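Local structure of phosphoserine phosphatase (Homo sapiens, 6HYY) at residues D28-I33 against A63-S68; E70-L75 against L131-N136; E89-L94 against V99-I104; D187-F192 against Q199-N204. The protein catalyses the hydrolysis of O-phosphoserine to serine and phosphate, the final step of the phosphorylated route of serine biosynthesis, probably with magnesium as cofactor. All blocks are in the same frame, centred on the assembly; numbering follows the deposited sequence.

Contact 1 (D28-I33 against A63-S68)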
loop_
_atom_site.group_PDB
_atom_site.type_symbol
_atom_site.label_atom_id
_atom_site.label_comp_id
_atom_site.label_asym_id
_atom_site.label_seq_id
_atom_site.Cartn_x
_atom_site.Cartn_y
_atom_site.Cartn_z
ATOM N N ASP A 28 -0.375 -4.975 11.427
ATOM C CA ASP A 28 -1.202 -5.793 12.313
ATOM C C ASP A 28 -0.779 -7.255 12.260
ATOM O O ASP A 28 -0.778 -7.950 13.285
ATOM C CB ASP A 28 -2.679 -5.655 11.931
ATOM C CG ASP A 28 -3.198 -4.233 12.093
ATOM O OD1 ASP A 28 -2.530 -3.425 12.782
ATOM O OD2 ASP A 28 -4.276 -3.922 11.537
ATOM N N GLU A 29 -0.437 -7.747 11.069
ATOM C CA GLU A 29 0.014 -9.131 10.951
ATOM C C GLU A 29 1.356 -9.333 11.639
ATOM O O GLU A 29 1.608 -10.392 12.232
ATOM C CB GLU A 29 0.092 -9.522 9.478
ATOM C CG GLU A 29 -1.264 -9.471 8.807
ATOM C CD GLU A 29 -2.218 -10.483 9.406
ATOM O OE1 GLU A 29 -3.265 -10.087 9.969
ATOM O OE2 GLU A 29 -1.899 -11.687 9.331
ATOM N N LEU A 30 2.236 -8.334 11.558
ATOM C CA LEU A 30 3.489 -8.394 12.296
ATOM C C LEU A 30 3.227 -8.413 13.795
ATOM O O LEU A 30 3.864 -9.170 14.537
ATOM C CB LEU A 30 4.374 -7.206 11.907
ATOM C CG LEU A 30 5.803 -7.185 12.438
ATOM C CD1 LEU A 30 6.501 -8.484 12.099
ATOM C CD2 LEU A 30 6.541 -5.981 11.844
ATOM N N ALA A 31 2.281 -7.593 14.256
ATOM C CA ALA A 31 1.918 -7.592 15.665
ATOM C C ALA A 31 1.366 -8.942 16.095
ATOM O O ALA A 31 1.580 -9.364 17.236
ATOM C CB ALA A 31 0.903 -6.486 15.943
ATOM N N LYS A 32 0.645 -9.625 15.201
ATOM C CA LYS A 32 0.161 -10.972 15.496
ATOM C C LYS A 32 1.326 -11.925 15.726
ATOM O O LYS A 32 1.379 -12.629 16.742
ATOM C CB LYS A 32 -0.717 -11.474 14.347
ATOM C CG LYS A 32 -2.167 -11.009 14.391
ATOM C CD LYS A 32 -2.983 -11.668 13.277
ATOM C CE LYS A 32 -4.467 -11.333 13.380
ATOM N NZ LYS A 32 -4.747 -9.873 13.337
ATOM N N ILE A 33 2.267 -11.965 14.777
ATOM C CA ILE A 33 3.470 -12.787 14.897
ATOM C C ILE A 33 4.207 -12.501 16.196
ATOM O O ILE A 33 4.779 -13.410 16.813
ATOM C CB ILE A 33 4.371 -12.558 13.662
ATOM C CG1 ILE A 33 3.893 -13.413 12.487
ATOM C CG2 ILE A 33 5.845 -12.823 13.984
ATOM C CD1 ILE A 33 4.329 -14.869 12.569
ATOM N N ALA A 63 6.885 0.444 19.054
ATOM C CA ALA A 63 7.359 0.347 20.431
ATOM C C ALA A 63 6.698 -0.814 21.170
ATOM O O ALA A 63 7.330 -1.440 22.029
ATOM C CB ALA A 63 7.120 1.668 21.165
ATOM N N LEU A 64 5.440 -1.126 20.849
ATOM C CA LEU A 64 4.807 -2.308 21.430
ATOM C C LEU A 64 5.253 -3.597 20.750
ATOM O O LEU A 64 5.342 -4.642 21.408
ATOM C CB LEU A 64 3.285 -2.199 21.349
ATOM C CG LEU A 64 2.615 -1.023 22.059
ATOM C CD1 LEU A 64 1.110 -1.093 21.866
ATOM C CD2 LEU A 64 2.972 -0.992 23.544
ATOM N N ILE A 65 5.528 -3.551 19.445
ATOM C CA ILE A 65 5.850 -4.768 18.709
ATOM C C ILE A 65 7.298 -5.183 18.944
ATOM O O ILE A 65 7.582 -6.360 19.191
ATOM C CB ILE A 65 5.557 -4.570 17.209
ATOM C CG1 ILE A 65 4.064 -4.312 16.985
ATOM C CG2 ILE A 65 6.030 -5.760 16.405
ATOM C CD1 ILE A 65 3.740 -3.726 15.606
ATOM N N GLN A 66 8.228 -4.236 18.832
ATOM C CA GLN A 66 9.660 -4.506 18.914
ATOM C C GLN A 66 10.066 -5.679 18.021
ATOM O O GLN A 66 10.639 -6.667 18.502
ATOM C CB GLN A 66 10.080 -4.760 20.355
ATOM C CG GLN A 66 9.669 -3.668 21.315
ATOM C CD GLN A 66 10.831 -2.798 21.734
ATOM O OE1 GLN A 66 11.908 -3.299 22.066
ATOM N NE2 GLN A 66 10.619 -1.488 21.733
ATOM N N PRO A 67 9.798 -5.607 16.720
ATOM C CA PRO A 67 9.979 -6.784 15.866
ATOM C C PRO A 67 11.451 -7.073 15.621
ATOM O O PRO A 67 12.214 -6.198 15.204
ATOM C CB PRO A 67 9.265 -6.390 14.570
ATOM C CG PRO A 67 9.432 -4.908 14.519
ATOM C CD PRO A 67 9.356 -4.430 15.947
ATOM N N SER A 68 11.842 -8.316 15.864
ATOM C CA SER A 68 13.193 -8.716 15.525
ATOM C C SER A 68 13.268 -9.084 14.048
ATOM O O SER A 68 12.255 -9.352 13.395
ATOM C CB SER A 68 13.640 -9.894 16.397
ATOM O OG SER A 68 13.091 -11.111 15.929
#
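L30 of helix 26-33 reaches across to I65 and P67, at the place where helix 54-65 ends and the chain turns toward its next helix. Its CB does not touch the opposite segment and rests on L75 of helix 69-78. The next atom, CG, stands anti to the backbone N (chi1 -172°), which carries the fork of the side chain out from its helix, 4.2 Å from I65 CG2. At the tip the branches part: CD2 lies 3.9 Å from P67 CB and also meets P67 CG, while CD1 turns to V72 and L75. The leucine crosses the proline at about a right angle, laying a methyl against the ring. A branched leucine suits this place because its two methyls serve two neighbours at once.

One residue on, A31 makes the closer backbone approach, its CA 5.7 Å from I65 CA. Its small methyl lets the helices draw together here, with A31 CB 4.0 Å from I65 CD1. The beta-branched I65 thus divides its work, giving CG1 and CD1 to A31 and CG2 to L30. Q66 then takes positive phi and ends the helix, and the rigid P67 enters the turn with an apolar ring facing the core. S68 N-caps helix 69-78, forming a capping box with Q71. All four touching residues are buried, and the packing is purely apolar, joining helix 26-33 to the end of helix 54-65 within the helical cap domain that phosphoserine phosphatases of the haloacid dehalogenase family carry over their active site.

Contact 2 (E70-L75 against L131-N136)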
loop_
_atom_site.group_PDB
_atom_site.type_symbol
_atom_site.label_atom_id
_atom_site.label_comp_id
_atom_site.label_asym_id
_atom_site.label_seq_id
_atom_site.Cartn_x
_atom_site.Cartn_y
_atom_site.Cartn_z
ATOM N N GLU A 70 14.434 -11.795 12.825
ATOM C CA GLU A 70 13.946 -13.167 12.709
ATOM C C GLU A 70 12.423 -13.232 12.716
ATOM O O GLU A 70 11.838 -14.062 12.018
ATOM C CB GLU A 70 14.526 -14.023 13.840
ATOM C CG GLU A 70 13.919 -15.412 13.967
ATOM C CD GLU A 70 14.850 -16.400 14.654
ATOM O OE1 GLU A 70 15.887 -15.968 15.206
ATOM O OE2 GLU A 70 14.547 -17.613 14.634
ATOM N N GLN A 71 11.762 -12.363 13.480
ATOM C CA GLN A 71 10.303 -12.370 13.485
ATOM C C GLN A 71 9.748 -11.843 12.167
ATOM O O GLN A 71 8.728 -12.337 11.672
ATOM C CB GLN A 71 9.769 -11.549 14.654
ATOM C CG GLN A 71 9.920 -12.249 16.003
ATOM C CD GLN A 71 9.540 -11.365 17.178
ATOM O OE1 GLN A 71 9.936 -10.200 17.259
ATOM N NE2 GLN A 71 8.756 -11.918 18.100
ATOM N N VAL A 72 10.395 -10.834 11.589
ATOM C CA VAL A 72 9.959 -10.371 10.278
ATOM C C VAL A 72 10.169 -11.468 9.250
ATOM O O VAL A 72 9.293 -11.735 8.417
ATOM C CB VAL A 72 10.690 -9.071 9.893
ATOM C CG1 VAL A 72 10.338 -8.685 8.465
ATOM C CG2 VAL A 72 10.337 -7.954 10.863
ATOM N N GLN A 73 11.322 -12.150 9.318
ATOM C CA GLN A 73 11.587 -13.267 8.417
ATOM C C GLN A 73 10.538 -14.360 8.566
ATOM O O GLN A 73 10.116 -14.962 7.573
ATOM C CB GLN A 73 12.976 -13.846 8.684
ATOM C CG GLN A 73 14.130 -12.954 8.293
ATOM C CD GLN A 73 15.470 -13.563 8.657
ATOM O OE1 GLN A 73 15.853 -13.592 9.831
ATOM N NE2 GLN A 73 16.195 -14.052 7.652
ATOM N N ARG A 74 10.116 -14.634 9.798
ATOM C CA ARG A 74 9.166 -15.721 10.013
ATOM C C ARG A 74 7.782 -15.339 9.507
ATOM O O ARG A 74 7.061 -16.180 8.965
ATOM C CB ARG A 74 9.123 -16.108 11.489
ATOM C CG ARG A 74 8.070 -17.172 11.810
ATOM C CD ARG A 74 8.396 -17.931 13.093
ATOM N NE ARG A 74 8.455 -17.057 14.258
ATOM C CZ ARG A 74 9.582 -16.606 14.804
ATOM N NH1 ARG A 74 10.761 -16.947 14.294
ATOM N NH2 ARG A 74 9.529 -15.811 15.863
ATOM N N LEU A 75 7.403 -14.068 9.661
ATOM C CA LEU A 75 6.160 -13.600 9.057
ATOM C C LEU A 75 6.155 -13.866 7.560
ATOM O O LEU A 75 5.212 -14.458 7.027
ATOM C CB LEU A 75 5.961 -12.109 9.346
ATOM C CG LEU A 75 4.732 -11.466 8.700
ATOM C CD1 LEU A 75 3.472 -12.226 9.069
ATOM C CD2 LEU A 75 4.602 -10.012 9.128
ATOM N N LEU A 131 12.381 -0.811 8.341
ATOM C CA LEU A 131 12.747 -1.148 9.711
ATOM C C LEU A 131 14.267 -1.212 9.863
ATOM O O LEU A 131 14.993 -1.562 8.929
ATOM C CB LEU A 131 12.133 -2.488 10.114
ATOM C CG LEU A 131 10.616 -2.556 10.248
ATOM C CD1 LEU A 131 10.190 -4.015 10.387
ATOM C CD2 LEU A 131 10.134 -1.737 11.418
ATOM N N LYS A 132 14.739 -0.881 11.064
ATOM C CA LYS A 132 16.145 -0.977 11.428
ATOM C C LYS A 132 16.326 -2.048 12.500
ATOM O O LYS A 132 15.458 -2.242 13.355
ATOM C CB LYS A 132 16.689 0.367 11.940
ATOM C CG LYS A 132 16.657 1.508 10.913
ATOM C CD LYS A 132 17.264 2.795 11.469
ATOM C CE LYS A 132 17.193 3.935 10.457
ATOM N NZ LYS A 132 17.870 5.174 10.937
ATOM N N PHE A 133 17.463 -2.735 12.435
ATOM C CA PHE A 133 17.795 -3.811 13.354
ATOM C C PHE A 133 19.239 -3.666 13.816
ATOM O O PHE A 133 20.111 -3.222 13.068
ATOM C CB PHE A 133 17.603 -5.178 12.698
ATOM C CG PHE A 133 16.267 -5.344 12.039
ATOM C CD1 PHE A 133 15.158 -5.725 12.780
ATOM C CD2 PHE A 133 16.117 -5.101 10.681
ATOM C CE1 PHE A 133 13.921 -5.879 12.181
ATOM C CE2 PHE A 133 14.882 -5.252 10.071
ATOM C CZ PHE A 133 13.787 -5.636 10.817
ATOM N N TYR A 134 19.486 -4.059 15.060
ATOM C CA TYR A 134 20.860 -4.126 15.523
ATOM C C TYR A 134 21.537 -5.378 14.972
ATOM O O TYR A 134 20.920 -6.219 14.315
ATOM C CB TYR A 134 20.900 -4.069 17.050
ATOM C CG TYR A 134 20.456 -2.730 17.588
ATOM C CD1 TYR A 134 21.155 -1.573 17.267
ATOM C CD2 TYR A 134 19.337 -2.617 18.407
ATOM C CE1 TYR A 134 20.768 -0.344 17.746
ATOM C CE2 TYR A 134 18.939 -1.381 18.901
ATOM C CZ TYR A 134 19.662 -0.245 18.560
ATOM O OH TYR A 134 19.296 0.996 19.026
ATOM N N PHE A 135 22.839 -5.500 15.240
ATOM C CA PHE A 135 23.617 -6.603 14.690
ATOM C C PHE A 135 23.009 -7.955 15.055
ATOM O O PHE A 135 23.024 -8.890 14.244
ATOM C CB PHE A 135 25.065 -6.494 15.180
ATOM C CG PHE A 135 25.997 -7.482 14.553
ATOM C CD1 PHE A 135 26.406 -7.334 13.242
ATOM C CD2 PHE A 135 26.467 -8.570 15.283
ATOM C CE1 PHE A 135 27.270 -8.240 12.662
ATOM C CE2 PHE A 135 27.332 -9.481 14.713
ATOM C CZ PHE A 135 27.737 -9.322 13.402
ATOM N N ASN A 136 22.459 -8.070 16.265
ATOM C CA ASN A 136 21.859 -9.301 16.761
ATOM C C ASN A 136 20.408 -9.466 16.331
ATOM O O ASN A 136 19.760 -10.439 16.732
ATOM C CB ASN A 136 21.957 -9.364 18.297
ATOM C CG ASN A 136 21.084 -8.317 19.006
ATOM O OD1 ASN A 136 20.579 -7.366 18.400
ATOM N ND2 ASN A 136 20.915 -8.494 20.315
#
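V72 meets L131 and F133 through one methyl, CG2, which sits 4.0 Å from L131 CD1 and 4.2 Å from F133 CZ. Valine's fork explains this economy: CG1 takes the position anti to the backbone N (chi1 174°), leaving CG2 anti to the carbonyl carbon and directed at the strand. Both partners slant across the valine, and CG2 approaches the F133 ring obliquely. The tight side lies around V72, which is buried and also touches S110; L131 adds F108 and Y139 to the same apolar patch. Here a helix of the cap packs on the beta hairpin of strands 126-133 and 139-142, which extends the edge of the core sheet of the haloacid dehalogenase fold. Even so, the backbones stay well apart, V72 CA being 9.7 Å from L131 CA, so the long side chains of L131 and F133 do most of the reaching toward the short valine. Toward solvent the contact thins out. F133 is only partly buried, its large ring spanning from V72 to the chain around P67, and beyond it Y134, F135 and N136 run into the exposed hairpin turn. On the helix E70 is exposed, and its OE2 forms a long salt bridge of 3.9 Å with R74 NH1, within the helix itself.

Contact 3 (E89-L94 against V99-I104)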
loop_
_atom_site.group_PDB
_atom_site.type_symbol
_atom_site.label_atom_id
_atom_site.label_comp_id
_atom_site.label_asym_id
_atom_site.label_seq_id
_atom_site.Cartn_x
_atom_site.Cartn_y
_atom_site.Cartn_z
ATOM N N GLU A 89 -3.763 -10.828 -11.828
ATOM C CA GLU A 89 -4.192 -10.675 -13.213
ATOM C C GLU A 89 -4.173 -9.208 -13.630
ATOM O O GLU A 89 -3.744 -8.880 -14.739
ATOM C CB GLU A 89 -5.586 -11.279 -13.407
ATOM C CG GLU A 89 -5.980 -11.340 -14.868
ATOM C CD GLU A 89 -7.328 -11.994 -15.097
ATOM O OE1 GLU A 89 -7.941 -12.470 -14.119
ATOM O OE2 GLU A 89 -7.766 -12.024 -16.262
ATOM N N LEU A 90 -4.635 -8.317 -12.747
ATOM C CA LEU A 90 -4.671 -6.888 -13.064
ATOM C C LEU A 90 -3.269 -6.330 -13.277
ATOM O O LEU A 90 -3.026 -5.623 -14.265
ATOM C CB LEU A 90 -5.394 -6.117 -11.960
ATOM C CG LEU A 90 -5.472 -4.600 -12.179
ATOM C CD1 LEU A 90 -6.225 -4.275 -13.461
ATOM C CD2 LEU A 90 -6.153 -3.948 -10.997
ATOM N N VAL A 91 -2.339 -6.615 -12.358
ATOM C CA VAL A 91 -0.971 -6.118 -12.556
ATOM C C VAL A 91 -0.382 -6.705 -13.829
ATOM O O VAL A 91 0.312 -6.012 -14.584
ATOM C CB VAL A 91 -0.079 -6.411 -11.337
ATOM C CG1 VAL A 91 1.376 -6.061 -11.655
ATOM C CG2 VAL A 91 -0.533 -5.608 -10.117
ATOM N N SER A 92 -0.662 -7.979 -14.103
ATOM C CA SER A 92 -0.171 -8.605 -15.327
ATOM C C SER A 92 -0.667 -7.866 -16.562
ATOM O O SER A 92 0.116 -7.587 -17.480
ATOM C CB SER A 92 -0.611 -10.069 -15.364
ATOM O OG SER A 92 0.077 -10.815 -14.384
ATOM N N ARG A 93 -1.969 -7.543 -16.613
ATOM C CA ARG A 93 -2.497 -6.825 -17.771
ATOM C C ARG A 93 -1.909 -5.426 -17.881
ATOM O O ARG A 93 -1.628 -4.960 -18.994
ATOM C CB ARG A 93 -4.023 -6.732 -17.716
ATOM C CG ARG A 93 -4.720 -8.099 -17.779
ATOM C CD ARG A 93 -4.577 -8.797 -19.140
ATOM N NE ARG A 93 -3.325 -9.557 -19.302
ATOM C CZ ARG A 93 -2.947 -10.627 -18.592
ATOM N NH1 ARG A 93 -3.695 -11.127 -17.624
ATOM N NH2 ARG A 93 -1.778 -11.194 -18.853
ATOM N N LEU A 94 -1.705 -4.748 -16.749
ATOM C CA LEU A 94 -1.102 -3.416 -16.807
ATOM C C LEU A 94 0.320 -3.487 -17.351
ATOM O O LEU A 94 0.720 -2.685 -18.215
ATOM C CB LEU A 94 -1.111 -2.784 -15.415
ATOM C CG LEU A 94 -2.460 -2.299 -14.898
ATOM C CD1 LEU A 94 -2.373 -1.962 -13.422
ATOM C CD2 LEU A 94 -2.880 -1.066 -15.697
ATOM N N VAL A 99 2.202 -0.166 -18.685
ATOM C CA VAL A 99 1.907 0.777 -17.610
ATOM C C VAL A 99 2.866 0.511 -16.459
ATOM O O VAL A 99 3.089 -0.649 -16.082
ATOM C CB VAL A 99 0.444 0.618 -17.164
ATOM C CG1 VAL A 99 0.149 1.526 -15.960
ATOM C CG2 VAL A 99 -0.505 0.928 -18.297
ATOM N N GLN A 100 3.490 1.572 -15.926
ATOM C CA GLN A 100 4.414 1.431 -14.802
ATOM C C GLN A 100 3.619 1.271 -13.511
ATOM O O GLN A 100 2.759 2.101 -13.207
ATOM C CB GLN A 100 5.344 2.643 -14.730
ATOM C CG GLN A 100 6.169 2.790 -16.032
ATOM C CD GLN A 100 6.997 1.555 -16.335
ATOM O OE1 GLN A 100 7.975 1.285 -15.648
ATOM N NE2 GLN A 100 6.592 0.779 -17.353
ATOM N N VAL A 101 3.857 0.183 -12.777
ATOM C CA VAL A 101 3.067 -0.137 -11.591
ATOM C C VAL A 101 3.932 0.013 -10.350
ATOM O O VAL A 101 5.057 -0.501 -10.295
ATOM C CB VAL A 101 2.480 -1.550 -11.706
ATOM C CG1 VAL A 101 1.681 -1.906 -10.435
ATOM C CG2 VAL A 101 1.591 -1.653 -12.955
ATOM N N PHE A 102 3.393 0.693 -9.331
ATOM C CA PHE A 102 4.126 0.990 -8.110
ATOM C C PHE A 102 3.303 0.528 -6.925
ATOM O O PHE A 102 2.078 0.477 -7.002
ATOM C CB PHE A 102 4.429 2.503 -7.945
ATOM C CG PHE A 102 5.272 3.064 -9.054
ATOM C CD1 PHE A 102 4.684 3.504 -10.222
ATOM C CD2 PHE A 102 6.646 3.146 -8.918
ATOM C CE1 PHE A 102 5.469 4.008 -11.270
ATOM C CE2 PHE A 102 7.445 3.619 -9.970
ATOM C CZ PHE A 102 6.845 4.068 -11.131
ATOM N N LEU A 103 3.996 0.192 -5.839
ATOM C CA LEU A 103 3.368 -0.104 -4.564
ATOM C C LEU A 103 3.784 0.958 -3.561
ATOM O O LEU A 103 4.977 1.263 -3.437
ATOM C CB LEU A 103 3.772 -1.493 -4.061
ATOM C CG LEU A 103 3.441 -2.706 -4.935
ATOM C CD1 LEU A 103 3.794 -3.996 -4.167
ATOM C CD2 LEU A 103 1.975 -2.705 -5.336
ATOM N N ILE A 104 2.811 1.522 -2.847
ATOM C CA ILE A 104 3.082 2.545 -1.841
ATOM C C ILE A 104 2.458 2.096 -0.531
ATOM O O ILE A 104 1.285 1.702 -0.496
ATOM C CB ILE A 104 2.538 3.935 -2.244
ATOM C CG1 ILE A 104 3.023 4.311 -3.641
ATOM C CG2 ILE A 104 2.984 4.979 -1.214
ATOM C CD1 ILE A 104 2.436 5.619 -4.152
#
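L94 O, near the end of helix 87-96, accepts a hydrogen bond from V99 N at 3.0 Å, moderately bent at 147° and with the donor tilted 35° out of the carbonyl plane. Its span of five residues is the six-to-one spacing that a Schellman motif uses, and it brings the chain round so that L94 CA and V99 CA lie 5.2 Å apart.

L94 carries most of the apolar contact. Its CG lies anti to the carbonyl carbon (chi1 -74°), and the branches beyond it divide between two valines: CD2 comes within 4.0 Å of V99 CG1, slanting across it, while CD1 touches V101 CG2. Before the fork, L94 CB also lies 3.8 Å from V101 CG2. L94 and V101 cross at about a right angle. V91, one helical turn earlier, adds a looser touch, its CG2 being 4.3 Å from V101 CG1. Beta-branched valine suits V101 in the strand and V99 in the extended residue just before it, favouring extended backbone and offering a short, stiff knob, whereas leucine's longer reach suits the helix.

V99 and V101 also touch V13 and F15 of the adjacent parallel strand 12-16. Q100 and F102 bond to that strand through their backbones, and F102 and I104 lean on helix 153-165. L103 packs on helix 109-116, and the strand runs on to I104, which touches the bound serine.

Contact 4 (D187-F192 against Q199-N204)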
loop_
_atom_site.group_PDB
_atom_site.type_symbol
_atom_site.label_atom_id
_atom_site.label_comp_id
_atom_site.label_asym_id
_atom_site.label_seq_id
_atom_site.Cartn_x
_atom_site.Cartn_y
_atom_site.Cartn_z
ATOM N N ASP A 187 -3.317 12.055 -10.763
ATOM C CA ASP A 187 -4.257 12.635 -11.712
ATOM C C ASP A 187 -5.665 12.072 -11.563
ATOM O O ASP A 187 -6.633 12.731 -11.961
ATOM C CB ASP A 187 -3.725 12.438 -13.129
ATOM C CG ASP A 187 -2.383 13.093 -13.314
ATOM O OD1 ASP A 187 -2.304 14.345 -13.172
ATOM O OD2 ASP A 187 -1.393 12.380 -13.540
ATOM N N ALA A 188 -5.808 10.890 -10.963
ATOM C CA ALA A 188 -7.116 10.325 -10.685
ATOM C C ALA A 188 -6.965 9.367 -9.516
ATOM O O ALA A 188 -5.860 8.935 -9.182
ATOM C CB ALA A 188 -7.703 9.596 -11.898
ATOM N N PHE A 189 -8.096 9.063 -8.891
ATOM C CA PHE A 189 -8.149 8.123 -7.784
ATOM C C PHE A 189 -9.271 7.125 -8.028
ATOM O O PHE A 189 -10.386 7.504 -8.415
ATOM C CB PHE A 189 -8.353 8.859 -6.450
ATOM C CG PHE A 189 -8.708 7.941 -5.303
ATOM C CD1 PHE A 189 -7.756 7.093 -4.740
ATOM C CD2 PHE A 189 -9.998 7.922 -4.803
ATOM C CE1 PHE A 189 -8.094 6.230 -3.693
ATOM C CE2 PHE A 189 -10.341 7.067 -3.750
ATOM C CZ PHE A 189 -9.382 6.250 -3.189
ATOM N N ILE A 190 -8.983 5.844 -7.796
ATOM C CA ILE A 190 -10.005 4.807 -7.782
ATOM C C ILE A 190 -10.019 4.182 -6.394
ATOM O O ILE A 190 -9.026 3.586 -5.964
ATOM C CB ILE A 190 -9.760 3.736 -8.852
ATOM C CG1 ILE A 190 -9.649 4.384 -10.237
ATOM C CG2 ILE A 190 -10.900 2.727 -8.805
ATOM C CD1 ILE A 190 -9.235 3.414 -11.344
ATOM N N GLY A 191 -11.154 4.298 -5.700
ATOM C CA GLY A 191 -11.294 3.649 -4.408
ATOM C C GLY A 191 -11.578 2.169 -4.552
ATOM O O GLY A 191 -12.157 1.718 -5.540
ATOM N N PHE A 192 -11.121 1.403 -3.564
ATOM C CA PHE A 192 -11.230 -0.055 -3.613
ATOM C C PHE A 192 -11.854 -0.602 -2.339
ATOM O O PHE A 192 -11.297 -0.431 -1.250
ATOM C CB PHE A 192 -9.858 -0.696 -3.834
ATOM C CG PHE A 192 -9.932 -2.188 -3.922
ATOM C CD1 PHE A 192 -10.459 -2.798 -5.057
ATOM C CD2 PHE A 192 -9.502 -2.974 -2.876
ATOM C CE1 PHE A 192 -10.561 -4.156 -5.147
ATOM C CE2 PHE A 192 -9.612 -4.370 -2.957
ATOM C CZ PHE A 192 -10.134 -4.949 -4.092
ATOM N N GLN A 199 -16.719 3.554 4.058
ATOM C CA GLN A 199 -17.871 4.234 3.474
ATOM C C GLN A 199 -17.578 5.683 3.122
ATOM O O GLN A 199 -18.116 6.193 2.136
ATOM C CB GLN A 199 -19.070 4.147 4.431
ATOM C CG GLN A 199 -20.396 4.599 3.807
ATOM C CD GLN A 199 -20.835 3.721 2.638
ATOM O OE1 GLN A 199 -20.616 2.506 2.635
ATOM N NE2 GLN A 199 -21.458 4.337 1.636
ATOM N N GLN A 200 -16.722 6.358 3.881
ATOM C CA GLN A 200 -16.464 7.748 3.525
ATOM C C GLN A 200 -15.722 7.846 2.198
ATOM O O GLN A 200 -15.911 8.819 1.456
ATOM C CB GLN A 200 -15.734 8.459 4.662
ATOM C CG GLN A 200 -14.237 8.306 4.721
ATOM C CD GLN A 200 -13.632 9.195 5.800
ATOM O OE1 GLN A 200 -14.292 10.111 6.316
ATOM N NE2 GLN A 200 -12.384 8.919 6.161
ATOM N N VAL A 201 -14.931 6.830 1.850
ATOM C CA VAL A 201 -14.310 6.812 0.523
ATOM C C VAL A 201 -15.344 6.473 -0.545
ATOM O O VAL A 201 -15.413 7.128 -1.594
ATOM C CB VAL A 201 -13.116 5.837 0.490
ATOM C CG1 VAL A 201 -12.484 5.802 -0.904
ATOM C CG2 VAL A 201 -12.084 6.229 1.528
ATOM N N LYS A 202 -16.169 5.454 -0.294
ATOM C CA LYS A 202 -17.200 5.063 -1.248
ATOM C C LYS A 202 -18.170 6.207 -1.525
ATOM O O LYS A 202 -18.615 6.391 -2.661
ATOM C CB LYS A 202 -17.946 3.834 -0.723
ATOM C CG LYS A 202 -19.046 3.333 -1.645
ATOM C CD LYS A 202 -19.670 2.048 -1.138
ATOM C CE LYS A 202 -20.878 1.667 -1.984
ATOM N NZ LYS A 202 -21.739 0.641 -1.324
ATOM N N ASP A 203 -18.504 6.993 -0.500
ATOM C CA ASP A 203 -19.482 8.057 -0.685
ATOM C C ASP A 203 -18.931 9.249 -1.458
ATOM O O ASP A 203 -19.714 9.995 -2.056
ATOM C CB ASP A 203 -20.003 8.542 0.670
ATOM C CG ASP A 203 -20.942 7.559 1.329
ATOM O OD1 ASP A 203 -21.406 6.604 0.668
ATOM O OD2 ASP A 203 -21.227 7.745 2.532
ATOM N N ASN A 204 -17.614 9.462 -1.455
ATOM C CA ASN A 204 -17.056 10.691 -2.002
ATOM C C ASN A 204 -16.135 10.507 -3.199
ATOM O O ASN A 204 -15.809 11.500 -3.859
ATOM C CB ASN A 204 -16.301 11.455 -0.909
ATOM C CG ASN A 204 -17.232 12.020 0.132
ATOM O OD1 ASN A 204 -17.759 13.118 -0.031
ATOM N ND2 ASN A 204 -17.467 11.260 1.198
#
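The F189 ring meets V201 CG1 at its edge, in the plane of the ring, while G191 N lies over one face, 3.5 Å above the plane and offset toward the rim. Edge contact comes through two ring atoms, CE2 at 3.8 Å and CZ at 3.9 Å from V201 CG1. The phenylalanine CG stands anti to the backbone N (chi1 168°), which swings the ring along the strand toward the glycine, and the two side chains cross at about a right angle. M180, D179, C183 and A205 also touch F189. Its broad ring suits a place where many elements converge, and the F189 side chain is about 9 Å from the bound magnesium ion.

G191 suits its place by its lack of a side chain. Its CA lies 4.3 Å from V201 CG1, and the helix can settle close over the strand. V201 is a compact knob: CG1 faces both residues of the strand, and the side chain also touches Y208. I190 and F192 point away from the helix, I190 to helix 2-8 and F192 to a stack with F212. The contact joins the first two elements of the beta-alpha-beta unit made by strand 188-192, helix 199-204 and strand 207-209.

One polar side chain of the helix, N204, is held locally. Its ND2 gives a nearly straight bond (172°) to a lone pair of Q200 O at 2.9 Å, which pins the amide of N204 against the helix backbone. The interface itself rests on dispersion and shape, with burial of apolar surface rather than directed bonds holding the helix to the sheet.

In the fold
From the N terminus, contact 1 comes first, closing a mostly helical loop of 29 residues within the cap. Contact 2 opens almost at once on the next helix and closes 55 residues later on the hairpin, tying cap to core sheet. Contact 3 is nested inside that loop and closes a tight turn between helix 87-96 and strand 100-105, the neighbour of strand 126-133. Contact 4 follows in series, a short closure near the far edge of the same sheet. Contacts 1 and 2 touch, notably where I33 meets L75; their centres are 11 Å apart. Contacts 3 and 4 lie in the core, with about 7 Å between nearest atoms.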